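Long-range contacts in VgrG protein (Vibrio cholerae, PDB 4DTH), which binds ATP and magnesium through its actin cross-linking domain, a toxin domain that probably uses them to join monomeric actin molecules covalently: residues L34-A40 / N83-V89; F118-I122 / V150-G154; L205-F209 / A224-F228. All blocks are in the same frame, centred on the assembly; numbering follows the deposited sequence.

Interaction 1: L34-A40 / N83-V89; sequences LVVAMPA and NWQTHTV
Strands 34-38 and 85-89 form a twisted antiparallel pair, alternating hydrogen-bonded and non-hydrogen-bonded positions; their axes approach to 4.6 Å at 138°. Both strands are extended; Asn83, before the second, has positive phi (69°). Val36 N donates to His87 O (2.9 Å) and His87 N to Val36 O (2.8 Å). Ala37 and Thr86 form the intervening non-hydrogen-bonded pair (CA-CA 4.2 Å). Met38 N donates to Gln85 O (3.0 Å) and Gln85 N to Met38 O (2.8 Å). Where the strands diverge, a water accepts from Val89 N and donates to Leu34 O, both at 2.7 Å. A second bridges Pro39 O (2.8 Å) and His87 NE2 (3.2 Å). Strand 34-38 lies between 85-97 and 150-153; Val35 and Ala37 bond to Ala152 and Val150. Gln85 NE2 bonds to Ser68 OG, its OE1 to Asn65 ND2, and Thr88 OG1 to Glu30 OE1. Branched Val36 (p) and Val89 (t) suit a strand and meet CB to CG2 at 3.6 Å. The bridges stop at Met38-Gln85, and Pro39 lays CD over the Trp84 six-membered ring, 3.9 Å from its centroid (CH-pi). The paired main-chain groups are thus satisfied; buried Trp84 NE1 has no partner, so the indole contributes by packing on Pro39.

Interaction 2: F118-I122 / V150-G154; sequences FTTHI and VIAAG
This is an apolar helix-on-sheet contact: the C-terminal part of helix 101-124 lies across strand 150-153, which pairs with strand 34-38 in the mixed sheet. The layering of a helix on a sheet is a basic element of alpha-beta architecture. Here the helix and strand axes of the segments approach to 8.3 Å and are nearly perpendicular, with a signed crossing angle of -86°. Residues 118-122 are regular alpha helix, with Ile122 N hydrogen-bonded to Phe118 O at 3.0 Å; residues 150-153 are extended, and Gly154 leaves the strand with a positive phi (59°) that favours glycine.

The nearest CA atoms, those of Ile122 and Ala153, are 5.5 Å apart, a closeness that the small alanine permits. Ile151 points toward the helix in the m,m rotamer and is the central residue of the strand side. Phe118, one turn before Ile122, brings CE1 to 3.9 Å from Ile151 CD1; its CB bond leaves sideways, but the long ring (chi1 -88°) reaches the strand. His121, chi1 t, sets CD2 3.7 Å from Ile151 CB. Ile122, chi1 p and chi2 t, places CG2 4.0 Å from Ile151 CG2 and CD1 3.7 Å from Ala153 CB.

No hydrogen bond crosses between the segments. His121 NE2 is instead hydrogen-bonded to Gln128 O, Ala153 N to Asn126 OD1, and Ile151 pairs its backbone with His127 and Gln128, while Leu34 and Val36 touch Ile151 from the neighbouring strand. The helix is therefore held against this strand by shape and exclusion of water, with His121 NE2 and the strand's backbone bonded to other parts of the chain.

Interaction 3: L205-F209 / A224-F228; sequences LKSQF and AANVF
Leu205 opens a regular helical turn that packs against a turn of helix 221-245, the next helix along the chain, as the two arms of a helical hairpin do; the two segment axes come within 8.1 Å at 128°, roughly antiparallel but steeply crossed, and the nearest CA atoms, of Lys206 and Ala225, are 4.9 Å apart. Leu205 points toward the partner in the m,t rotamer, its CB 4.2 Å from Phe228 CE2, while its carbonyl O, already bonded to Phe209 N at 3.0 Å, lies at the edge of the Phe228 ring, 3.6 Å from CD2. Lys206 comes next, at the closest passage of the backbones: its O sits 3.6 Å from Ala225 CB, an approach that a residue as small as alanine allows. Its aliphatic chain runs past Asn226, with CD 3.0 Å from OD1, and its NZ is hydrogen-bonded to Gly185 O.

Phe209, chi1 t, points toward the partner helix. Its CE2 is 3.7 Å from Ala224 CB and its CD2 3.6 Å from Ala225 CA, so two alanines admit the ring close to the opposing backbone. Phe228, also t, meets it with CG 3.4 Å from Phe209 CD1, centroids 4.8 Å apart and planes at 35°; its CB makes a CH-pi contact 4.1 Å from the Phe209 centroid. Helix 292-307 covers both rings, Val298 against Phe209 and His301 against Phe228. With no hydrogen bond between the segments, the contact rests mainly on aromatic and aliphatic packing.

Overall arrangement
From the N terminus, interaction 1 closes first: strand 34-38 is met by strand 85-97 after an excursion that includes strands 45-51 and 56-68. The chain then passes directly into helix 101-124, and interaction 2 closes when strand 150-153 returns beneath that helix. Strand 150-153 adds itself to the other edge of strand 34-38, with Val35 N 2.8 Å from Ala152 O, so the two contacts, about 12 Å apart between centres, share one sheet. Interaction 3 closes a short helical hairpin on the far side of the chain's centre, its centre about 47 and 52 Å from those of interactions 1 and 2. All three follow in series, neither nesting nor crossing.

Interaction 1: L34-A40 / N83-V89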
ATOM      1  N   LEU A  34      -8.134   1.976  20.629  1.00 19.03           N
ATOM      2  CA  LEU A  34      -7.961   3.420  20.778  1.00 18.21           C
ATOM      3  C   LEU A  34      -8.219   4.153  19.478  1.00 21.13           C
ATOM      4  O   LEU A  34      -8.353   3.538  18.408  1.00 20.70           O
ATOM      5  CB  LEU A  34      -6.545   3.776  21.328  1.00 17.86           C
ATOM      6  CG  LEU A  34      -5.303   3.368  20.501  1.00 21.93           C
ATOM      7  CD1 LEU A  34      -5.096   4.261  19.293  1.00 21.79           C
ATOM      8  CD2 LEU A  34      -4.051   3.524  21.313  1.00 22.70           C
ATOM      9  N   VAL A  35      -8.229   5.484  19.576  1.00 17.75           N
ATOM     10  CA  VAL A  35      -8.314   6.391  18.442  1.00 18.13           C
ATOM     11  C   VAL A  35      -7.327   7.547  18.642  1.00 20.06           C
ATOM     12  O   VAL A  35      -6.875   7.796  19.760  1.00 20.14           O
ATOM     13  CB  VAL A  35      -9.755   6.937  18.250  1.00 22.15           C
ATOM     14  CG1 VAL A  35     -10.719   5.844  17.754  1.00 22.33           C
ATOM     15  CG2 VAL A  35     -10.273   7.629  19.522  1.00 22.15           C
ATOM     16  N   VAL A  36      -7.028   8.260  17.555  1.00 17.69           N
ATOM     17  CA  VAL A  36      -6.278   9.509  17.568  1.00 17.08           C
ATOM     18  C   VAL A  36      -7.278  10.583  17.123  1.00 20.87           C
ATOM     19  O   VAL A  36      -8.073  10.346  16.207  1.00 20.24           O
ATOM     20  CB  VAL A  36      -4.980   9.520  16.704  1.00 20.46           C
ATOM     21  CG1 VAL A  36      -5.267   9.280  15.217  1.00 20.00           C
ATOM     22  CG2 VAL A  36      -4.192  10.826  16.897  1.00 20.47           C
ATOM     23  N   ALA A  37      -7.265  11.735  17.782  1.00 19.25           N
ATOM     24  CA  ALA A  37      -8.102  12.852  17.352  1.00 19.73           C
ATOM     25  C   ALA A  37      -7.154  13.973  16.970  1.00 24.02           C
ATOM     26  O   ALA A  37      -6.127  14.178  17.627  1.00 21.92           O
ATOM     27  CB  ALA A  37      -9.053  13.280  18.441  1.00 20.62           C
ATOM     28  N   MET A  38      -7.430  14.617  15.837  1.00 22.33           N
ATOM     29  CA  MET A  38      -6.577  15.667  15.292  1.00 24.00           C
ATOM     30  C   MET A  38      -7.426  16.742  14.614  1.00 29.30           C
ATOM     31  O   MET A  38      -8.561  16.428  14.240  1.00 27.77           O
ATOM     32  CB  MET A  38      -5.634  15.059  14.242  1.00 27.16           C
ATOM     33  CG  MET A  38      -4.350  14.559  14.818  1.00 32.01           C
ATOM     34  SD  MET A  38      -3.143  14.155  13.540  1.00 38.05           S
ATOM     35  CE  MET A  38      -3.660  12.603  13.130  1.00 33.75           C
ATOM     36  N   PRO A  39      -6.895  17.974  14.365  1.00 27.80           N
ATOM     37  CA  PRO A  39      -7.679  18.965  13.599  1.00 28.21           C
ATOM     38  C   PRO A  39      -8.091  18.415  12.233  1.00 31.20           C
ATOM     39  O   PRO A  39      -7.407  17.552  11.685  1.00 30.00           O
ATOM     40  CB  PRO A  39      -6.697  20.127  13.406  1.00 30.28           C
ATOM     41  CG  PRO A  39      -5.718  19.998  14.520  1.00 34.54           C
ATOM     42  CD  PRO A  39      -5.565  18.515  14.730  1.00 29.69           C
ATOM     43  N   ALA A  40      -9.200  18.909  11.682  1.00 29.35           N
ATOM     44  CA  ALA A  40      -9.662  18.501  10.352  1.00 29.90           C
ATOM     45  C   ALA A  40      -8.601  18.875   9.310  1.00 36.46           C
ATOM     46  O   ALA A  40      -7.881  19.863   9.494  1.00 36.34           O
ATOM     47  CB  ALA A  40     -10.976  19.190  10.029  1.00 31.03           C
ATOM     48  N   ASN A  83     -13.655  21.447  15.270  1.00 28.30           N
ATOM     49  CA  ASN A  83     -13.608  20.736  13.990  1.00 27.90           C
ATOM     50  C   ASN A  83     -12.682  19.518  13.961  1.00 30.52           C
ATOM     51  O   ASN A  83     -12.523  18.908  12.907  1.00 30.03           O
ATOM     52  CB  ASN A  83     -13.385  21.690  12.799  1.00 32.35           C
ATOM     53  CG  ASN A  83     -14.368  22.845  12.759  1.00 52.79           C
ATOM     54  OD1 ASN A  83     -15.560  22.702  13.053  1.00 42.32           O
ATOM     55  ND2 ASN A  83     -13.874  24.021  12.422  1.00 47.45           N
ATOM     56  N   TRP A  84     -12.115  19.128  15.119  1.00 25.85           N
ATOM     57  CA  TRP A  84     -11.241  17.956  15.210  1.00 25.13           C
ATOM     58  C   TRP A  84     -11.987  16.684  14.850  1.00 27.98           C
ATOM     59  O   TRP A  84     -13.178  16.549  15.151  1.00 26.49           O
ATOM     60  CB  TRP A  84     -10.632  17.826  16.616  1.00 24.40           C
ATOM     61  CG  TRP A  84      -9.456  18.722  16.879  1.00 25.22           C
ATOM     62  CD1 TRP A  84      -9.325  20.039  16.538  1.00 28.90           C
ATOM     63  CD2 TRP A  84      -8.295  18.391  17.654  1.00 25.54           C
ATOM     64  NE1 TRP A  84      -8.131  20.535  17.012  1.00 28.47           N
ATOM     65  CE2 TRP A  84      -7.483  19.547  17.711  1.00 29.92           C
ATOM     66  CE3 TRP A  84      -7.862  17.225  18.311  1.00 26.19           C
ATOM     67  CZ2 TRP A  84      -6.256  19.567  18.383  1.00 29.53           C
ATOM     68  CZ3 TRP A  84      -6.639  17.242  18.968  1.00 28.04           C
ATOM     69  CH2 TRP A  84      -5.845  18.398  18.993  1.00 28.93           C
ATOM     70  N   GLN A  85     -11.275  15.761  14.191  1.00 24.78           N
ATOM     71  CA  GLN A  85     -11.809  14.476  13.736  1.00 24.17           C
ATOM     72  C   GLN A  85     -11.113  13.323  14.427  1.00 25.82           C
ATOM     73  O   GLN A  85      -9.919  13.425  14.725  1.00 25.87           O
ATOM     74  CB  GLN A  85     -11.599  14.329  12.217  1.00 25.83           C
ATOM     75  CG  GLN A  85     -12.292  15.415  11.371  1.00 30.55           C
ATOM     76  CD  GLN A  85     -13.787  15.282  11.413  1.00 38.09           C
ATOM     77  OE1 GLN A  85     -14.340  14.251  11.038  1.00 31.94           O
ATOM     78  NE2 GLN A  85     -14.472  16.322  11.870  1.00 29.53           N
ATOM     79  N   THR A  86     -11.839  12.228  14.662  0.50 21.43           N
ATOM     80  CA  THR A  86     -11.295  11.016  15.270  0.50 20.66           C
ATOM     81  C   THR A  86     -10.960  10.010  14.164  0.50 23.59           C
ATOM     82  O   THR A  86     -11.704   9.904  13.182  0.50 22.58           O
ATOM     83  CB  THR A  86     -12.297  10.464  16.290  0.50 27.23           C
ATOM     84  OG1 THR A  86     -12.459  11.393  17.362  0.50 27.53           O
ATOM     85  CG2 THR A  86     -11.900   9.144  16.843  0.50 23.00           C
ATOM     86  N   HIS A  87      -9.841   9.286  14.314  1.00 20.30           N
ATOM     87  CA  HIS A  87      -9.417   8.268  13.359  1.00 20.36           C
ATOM     88  C   HIS A  87      -8.852   7.085  14.091  1.00 22.03           C
ATOM     89  O   HIS A  87      -8.329   7.240  15.194  1.00 20.77           O
ATOM     90  CB  HIS A  87      -8.336   8.819  12.405  1.00 22.53           C
ATOM     91  CG  HIS A  87      -8.747  10.015  11.596  1.00 27.12           C
ATOM     92  ND1 HIS A  87      -9.121   9.894  10.273  1.00 30.40           N
ATOM     93  CD2 HIS A  87      -8.763  11.325  11.931  1.00 30.21           C
ATOM     94  CE1 HIS A  87      -9.389  11.122   9.860  1.00 30.19           C
ATOM     95  NE2 HIS A  87      -9.194  12.012  10.822  1.00 30.23           N
ATOM     96  N   THR A  88      -8.854   5.922  13.447  1.00 19.55           N
ATOM     97  CA  THR A  88      -8.140   4.770  13.987  1.00 19.25           C
ATOM     98  C   THR A  88      -6.638   5.084  13.761  1.00 22.45           C
ATOM     99  O   THR A  88      -6.299   5.963  12.957  1.00 21.33           O
ATOM    100  CB  THR A  88      -8.554   3.467  13.287  1.00 28.56           C
ATOM    101  OG1 THR A  88      -8.291   3.578  11.886  1.00 27.58           O
ATOM    102  CG2 THR A  88     -10.022   3.115  13.527  1.00 30.09           C
ATOM    103  N   VAL A  89      -5.766   4.397  14.485  1.00 19.51           N
ATOM    104  CA  VAL A  89      -4.323   4.568  14.370  1.00 19.39           C
ATOM    105  C   VAL A  89      -3.765   3.396  13.582  1.00 23.49           C
ATOM    106  O   VAL A  89      -4.054   2.234  13.884  1.00 23.63           O
ATOM    107  CB  VAL A  89      -3.625   4.712  15.745  1.00 22.20           C
ATOM    108  CG1 VAL A  89      -2.105   4.606  15.616  1.00 21.64           C
ATOM    109  CG2 VAL A  89      -4.012   6.020  16.427  1.00 22.01           C
TER
HETATM  110  O   HOH W   1      -6.771   2.689  16.365  1.00 22.80           O
HETATM  111  O   HOH W   2      -7.881  14.871  11.112  1.00 27.91           O

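Interaction 2: F118-I122 / V150-G154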
ATOM      1  N   PHE A 118       0.921   2.393  24.566  1.00 17.63           N
ATOM      2  CA  PHE A 118      -0.414   2.969  24.344  1.00 16.99           C
ATOM      3  C   PHE A 118      -1.398   2.478  25.413  1.00 19.68           C
ATOM      4  O   PHE A 118      -2.241   3.258  25.861  1.00 17.78           O
ATOM      5  CB  PHE A 118      -0.935   2.607  22.945  1.00 18.80           C
ATOM      6  CG  PHE A 118      -0.567   3.526  21.798  1.00 19.46           C
ATOM      7  CD1 PHE A 118      -0.717   4.907  21.913  1.00 22.68           C
ATOM      8  CD2 PHE A 118      -0.206   3.005  20.560  1.00 21.27           C
ATOM      9  CE1 PHE A 118      -0.451   5.751  20.826  1.00 23.23           C
ATOM     10  CE2 PHE A 118       0.064   3.853  19.477  1.00 23.61           C
ATOM     11  CZ  PHE A 118      -0.045   5.219  19.624  1.00 21.60           C
ATOM     12  N   THR A 119      -1.299   1.183  25.803  1.00 17.21           N
ATOM     13  CA  THR A 119      -2.146   0.571  26.851  1.00 16.95           C
ATOM     14  C   THR A 119      -2.003   1.373  28.160  1.00 20.44           C
ATOM     15  O   THR A 119      -3.011   1.696  28.786  1.00 20.58           O
ATOM     16  CB  THR A 119      -1.833  -0.933  27.004  1.00 22.19           C
ATOM     17  OG1 THR A 119      -2.031  -1.587  25.748  1.00 21.37           O
ATOM     18  CG2 THR A 119      -2.690  -1.610  28.086  1.00 22.61           C
ATOM     19  N   THR A 120      -0.760   1.734  28.543  1.00 17.84           N
ATOM     20  CA  THR A 120      -0.512   2.540  29.742  1.00 18.45           C
ATOM     21  C   THR A 120      -1.019   3.966  29.510  1.00 21.54           C
ATOM     22  O   THR A 120      -1.642   4.531  30.401  1.00 21.30           O
ATOM     23  CB  THR A 120       0.989   2.491  30.108  1.00 25.18           C
ATOM     24  OG1 THR A 120       1.326   1.137  30.391  1.00 23.29           O
ATOM     25  CG2 THR A 120       1.341   3.358  31.316  1.00 24.40           C
ATOM     26  N   HIS A 121      -0.779   4.524  28.299  1.00 18.41           N
ATOM     27  CA  HIS A 121      -1.180   5.893  27.956  1.00 17.70           C
ATOM     28  C   HIS A 121      -2.674   6.146  28.116  1.00 21.25           C
ATOM     29  O   HIS A 121      -3.051   7.138  28.713  1.00 21.12           O
ATOM     30  CB  HIS A 121      -0.713   6.269  26.537  1.00 18.04           C
ATOM     31  CG  HIS A 121      -0.940   7.715  26.204  1.00 21.45           C
ATOM     32  ND1 HIS A 121      -0.022   8.687  26.554  1.00 23.38           N
ATOM     33  CD2 HIS A 121      -1.984   8.308  25.570  1.00 23.28           C
ATOM     34  CE1 HIS A 121      -0.514   9.830  26.105  1.00 23.12           C
ATOM     35  NE2 HIS A 121      -1.695   9.656  25.512  1.00 23.27           N
ATOM     36  N   ILE A 122      -3.526   5.251  27.629  1.00 18.22           N
ATOM     37  CA  ILE A 122      -4.984   5.426  27.769  1.00 18.76           C
ATOM     38  C   ILE A 122      -5.478   5.191  29.214  1.00 23.20           C
ATOM     39  O   ILE A 122      -6.595   5.585  29.570  1.00 22.44           O
ATOM     40  CB  ILE A 122      -5.775   4.594  26.739  1.00 21.53           C
ATOM     41  CG1 ILE A 122      -5.511   3.071  26.924  1.00 21.17           C
ATOM     42  CG2 ILE A 122      -5.509   5.089  25.306  1.00 22.42           C
ATOM     43  CD1 ILE A 122      -6.571   2.107  26.269  1.00 25.11           C
ATOM     44  N   VAL A 150      -4.513  14.043  20.144  1.00 19.13           N
ATOM     45  CA  VAL A 150      -4.783  13.386  21.423  1.00 18.48           C
ATOM     46  C   VAL A 150      -5.004  11.905  21.146  1.00 21.44           C
ATOM     47  O   VAL A 150      -5.480  11.539  20.065  1.00 20.73           O
ATOM     48  CB  VAL A 150      -5.935  13.993  22.287  1.00 21.79           C
ATOM     49  CG1 VAL A 150      -5.614  15.408  22.749  1.00 21.36           C
ATOM     50  CG2 VAL A 150      -7.292  13.935  21.581  1.00 21.36           C
ATOM     51  N   ILE A 151      -4.666  11.064  22.121  1.00 17.55           N
ATOM     52  CA  ILE A 151      -4.897   9.620  22.041  1.00 17.11           C
ATOM     53  C   ILE A 151      -5.982   9.320  23.066  1.00 20.78           C
ATOM     54  O   ILE A 151      -5.854   9.728  24.226  1.00 19.21           O
ATOM     55  CB  ILE A 151      -3.593   8.810  22.330  1.00 19.84           C
ATOM     56  CG1 ILE A 151      -2.471   9.126  21.306  1.00 20.26           C
ATOM     57  CG2 ILE A 151      -3.886   7.285  22.427  1.00 19.17           C
ATOM     58  CD1 ILE A 151      -2.769   8.708  19.813  1.00 22.26           C
ATOM     59  N   ALA A 152      -7.022   8.585  22.659  1.00 18.35           N
ATOM     60  CA  ALA A 152      -8.120   8.236  23.555  1.00 18.27           C
ATOM     61  C   ALA A 152      -8.551   6.793  23.396  1.00 21.39           C
ATOM     62  O   ALA A 152      -8.577   6.270  22.283  1.00 19.27           O
ATOM     63  CB  ALA A 152      -9.301   9.165  23.347  1.00 19.49           C
ATOM     64  N   ALA A 153      -8.905   6.155  24.515  1.00 19.49           N
ATOM     65  CA  ALA A 153      -9.353   4.763  24.563  1.00 19.38           C
ATOM     66  C   ALA A 153     -10.647   4.549  23.805  1.00 22.49           C
ATOM     67  O   ALA A 153     -11.483   5.457  23.728  1.00 21.90           O
ATOM     68  CB  ALA A 153      -9.558   4.354  26.004  1.00 20.32           C
ATOM     69  N   GLY A 154     -10.802   3.342  23.269  1.00 20.90           N
ATOM     70  CA  GLY A 154     -12.001   2.938  22.548  1.00 21.54           C
ATOM     71  C   GLY A 154     -12.279   3.830  21.360  1.00 25.34           C
ATOM     72  O   GLY A 154     -11.393   4.051  20.531  1.00 24.01           O
TER

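Interaction 3: L205-F209 / A224-F228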
ATOM      1  N   LEU A 205       0.287 -15.276 -21.266  1.00 25.33           N
ATOM      2  CA  LEU A 205       0.511 -14.130 -22.150  1.00 24.11           C
ATOM      3  C   LEU A 205       1.974 -13.954 -22.591  1.00 27.95           C
ATOM      4  O   LEU A 205       2.220 -13.349 -23.636  1.00 27.55           O
ATOM      5  CB  LEU A 205      -0.039 -12.836 -21.529  1.00 23.28           C
ATOM      6  CG  LEU A 205      -1.549 -12.759 -21.436  1.00 26.21           C
ATOM      7  CD1 LEU A 205      -1.963 -11.627 -20.534  1.00 25.37           C
ATOM      8  CD2 LEU A 205      -2.201 -12.622 -22.832  1.00 26.39           C
ATOM      9  N   LYS A 206       2.935 -14.477 -21.813  1.00 25.88           N
ATOM     10  CA  LYS A 206       4.355 -14.385 -22.175  1.00 26.17           C
ATOM     11  C   LYS A 206       4.634 -15.129 -23.477  1.00 30.03           C
ATOM     12  O   LYS A 206       5.152 -14.538 -24.426  1.00 30.03           O
ATOM     13  CB  LYS A 206       5.231 -14.969 -21.079  1.00 28.44           C
ATOM     14  CG  LYS A 206       5.401 -14.035 -19.918  1.00 35.31           C
ATOM     15  CD  LYS A 206       6.475 -14.548 -19.057  1.00 43.15           C
ATOM     16  CE  LYS A 206       5.915 -15.397 -17.995  1.00 53.14           C
ATOM     17  NZ  LYS A 206       6.931 -16.362 -17.542  1.00 60.81           N
ATOM     18  N   SER A 207       4.248 -16.420 -23.522  1.00 28.03           N
ATOM     19  CA  SER A 207       4.435 -17.263 -24.708  1.00 27.84           C
ATOM     20  C   SER A 207       3.571 -16.766 -25.867  1.00 31.34           C
ATOM     21  O   SER A 207       3.995 -16.843 -27.024  1.00 31.43           O
ATOM     22  CB  SER A 207       4.144 -18.728 -24.400  1.00 33.08           C
ATOM     23  OG  SER A 207       2.857 -18.899 -23.831  1.00 44.23           O
ATOM     24  N   GLN A 208       2.391 -16.194 -25.548  1.00 27.52           N
ATOM     25  CA  GLN A 208       1.507 -15.629 -26.557  1.00 26.50           C
ATOM     26  C   GLN A 208       2.221 -14.472 -27.273  1.00 28.47           C
ATOM     27  O   GLN A 208       2.241 -14.466 -28.498  1.00 28.45           O
ATOM     28  CB  GLN A 208       0.182 -15.158 -25.927  1.00 27.00           C
ATOM     29  CG  GLN A 208      -0.905 -14.840 -26.966  1.00 35.61           C
ATOM     30  CD  GLN A 208      -1.718 -16.046 -27.436  1.00 47.60           C
ATOM     31  OE1 GLN A 208      -2.736 -15.898 -28.116  1.00 34.96           O
ATOM     32  NE2 GLN A 208      -1.327 -17.273 -27.066  1.00 45.39           N
ATOM     33  N   PHE A 209       2.883 -13.551 -26.511  1.00 24.11           N
ATOM     34  CA  PHE A 209       3.597 -12.412 -27.120  1.00 23.40           C
ATOM     35  C   PHE A 209       4.701 -12.910 -28.072  1.00 28.51           C
ATOM     36  O   PHE A 209       4.853 -12.372 -29.166  1.00 28.03           O
ATOM     37  CB  PHE A 209       4.199 -11.479 -26.046  1.00 23.79           C
ATOM     38  CG  PHE A 209       4.843 -10.224 -26.591  1.00 24.47           C
ATOM     39  CD1 PHE A 209       4.068  -9.149 -27.002  1.00 26.39           C
ATOM     40  CD2 PHE A 209       6.226 -10.133 -26.724  1.00 25.48           C
ATOM     41  CE1 PHE A 209       4.659  -7.997 -27.513  1.00 27.72           C
ATOM     42  CE2 PHE A 209       6.814  -8.984 -27.238  1.00 27.68           C
ATOM     43  CZ  PHE A 209       6.032  -7.926 -27.633  1.00 26.44           C
ATOM     44  N   ALA A 224      10.561  -7.948 -23.150  1.00 27.88           N
ATOM     45  CA  ALA A 224       9.348  -7.452 -23.813  1.00 26.98           C
ATOM     46  C   ALA A 224       8.155  -8.358 -23.520  1.00 29.65           C
ATOM     47  O   ALA A 224       7.087  -7.840 -23.198  1.00 27.86           O
ATOM     48  CB  ALA A 224       9.561  -7.331 -25.314  1.00 27.83           C
ATOM     49  N   ALA A 225       8.344  -9.703 -23.582  1.00 26.36           N
ATOM     50  CA  ALA A 225       7.271 -10.670 -23.301  1.00 26.09           C
ATOM     51  C   ALA A 225       6.777 -10.571 -21.845  1.00 28.69           C
ATOM     52  O   ALA A 225       5.571 -10.652 -21.603  1.00 26.48           O
ATOM     53  CB  ALA A 225       7.727 -12.083 -23.620  1.00 27.18           C
ATOM     54  N   ASN A 226       7.711 -10.364 -20.890  1.00 24.49           N
ATOM     55  CA  ASN A 226       7.391 -10.200 -19.472  1.00 23.82           C
ATOM     56  C   ASN A 226       6.592  -8.922 -19.240  1.00 25.61           C
ATOM     57  O   ASN A 226       5.574  -8.966 -18.540  1.00 24.77           O
ATOM     58  CB  ASN A 226       8.674 -10.194 -18.623  1.00 26.13           C
ATOM     59  CG  ASN A 226       9.285 -11.564 -18.432  1.00 43.58           C
ATOM     60  OD1 ASN A 226       8.599 -12.559 -18.250  1.00 43.04           O
ATOM     61  ND2 ASN A 226      10.593 -11.649 -18.419  1.00 36.25           N
ATOM     62  N   VAL A 227       7.033  -7.795 -19.840  1.00 21.45           N
ATOM     63  CA  VAL A 227       6.338  -6.508 -19.712  1.00 20.97           C
ATOM     64  C   VAL A 227       4.935  -6.631 -20.314  1.00 23.22           C
ATOM     65  O   VAL A 227       3.965  -6.183 -19.695  1.00 22.24           O
ATOM     66  CB  VAL A 227       7.127  -5.307 -20.300  1.00 25.37           C
ATOM     67  CG1 VAL A 227       6.284  -4.029 -20.281  1.00 25.09           C
ATOM     68  CG2 VAL A 227       8.432  -5.086 -19.533  1.00 25.47           C
ATOM     69  N   PHE A 228       4.829  -7.268 -21.490  1.00 19.82           N
ATOM     70  CA  PHE A 228       3.535  -7.465 -22.144  1.00 19.10           C
ATOM     71  C   PHE A 228       2.587  -8.254 -21.250  1.00 21.81           C
ATOM     72  O   PHE A 228       1.452  -7.832 -21.085  1.00 21.52           O
ATOM     73  CB  PHE A 228       3.703  -8.177 -23.496  1.00 20.67           C
ATOM     74  CG  PHE A 228       2.397  -8.552 -24.157  1.00 21.13           C
ATOM     75  CD1 PHE A 228       1.713  -7.638 -24.952  1.00 22.94           C
ATOM     76  CD2 PHE A 228       1.870  -9.831 -24.018  1.00 23.06           C
ATOM     77  CE1 PHE A 228       0.527  -8.000 -25.599  1.00 23.06           C
ATOM     78  CE2 PHE A 228       0.688 -10.194 -24.679  1.00 24.68           C
ATOM     79  CZ  PHE A 228       0.022  -9.269 -25.448  1.00 21.93           C
TER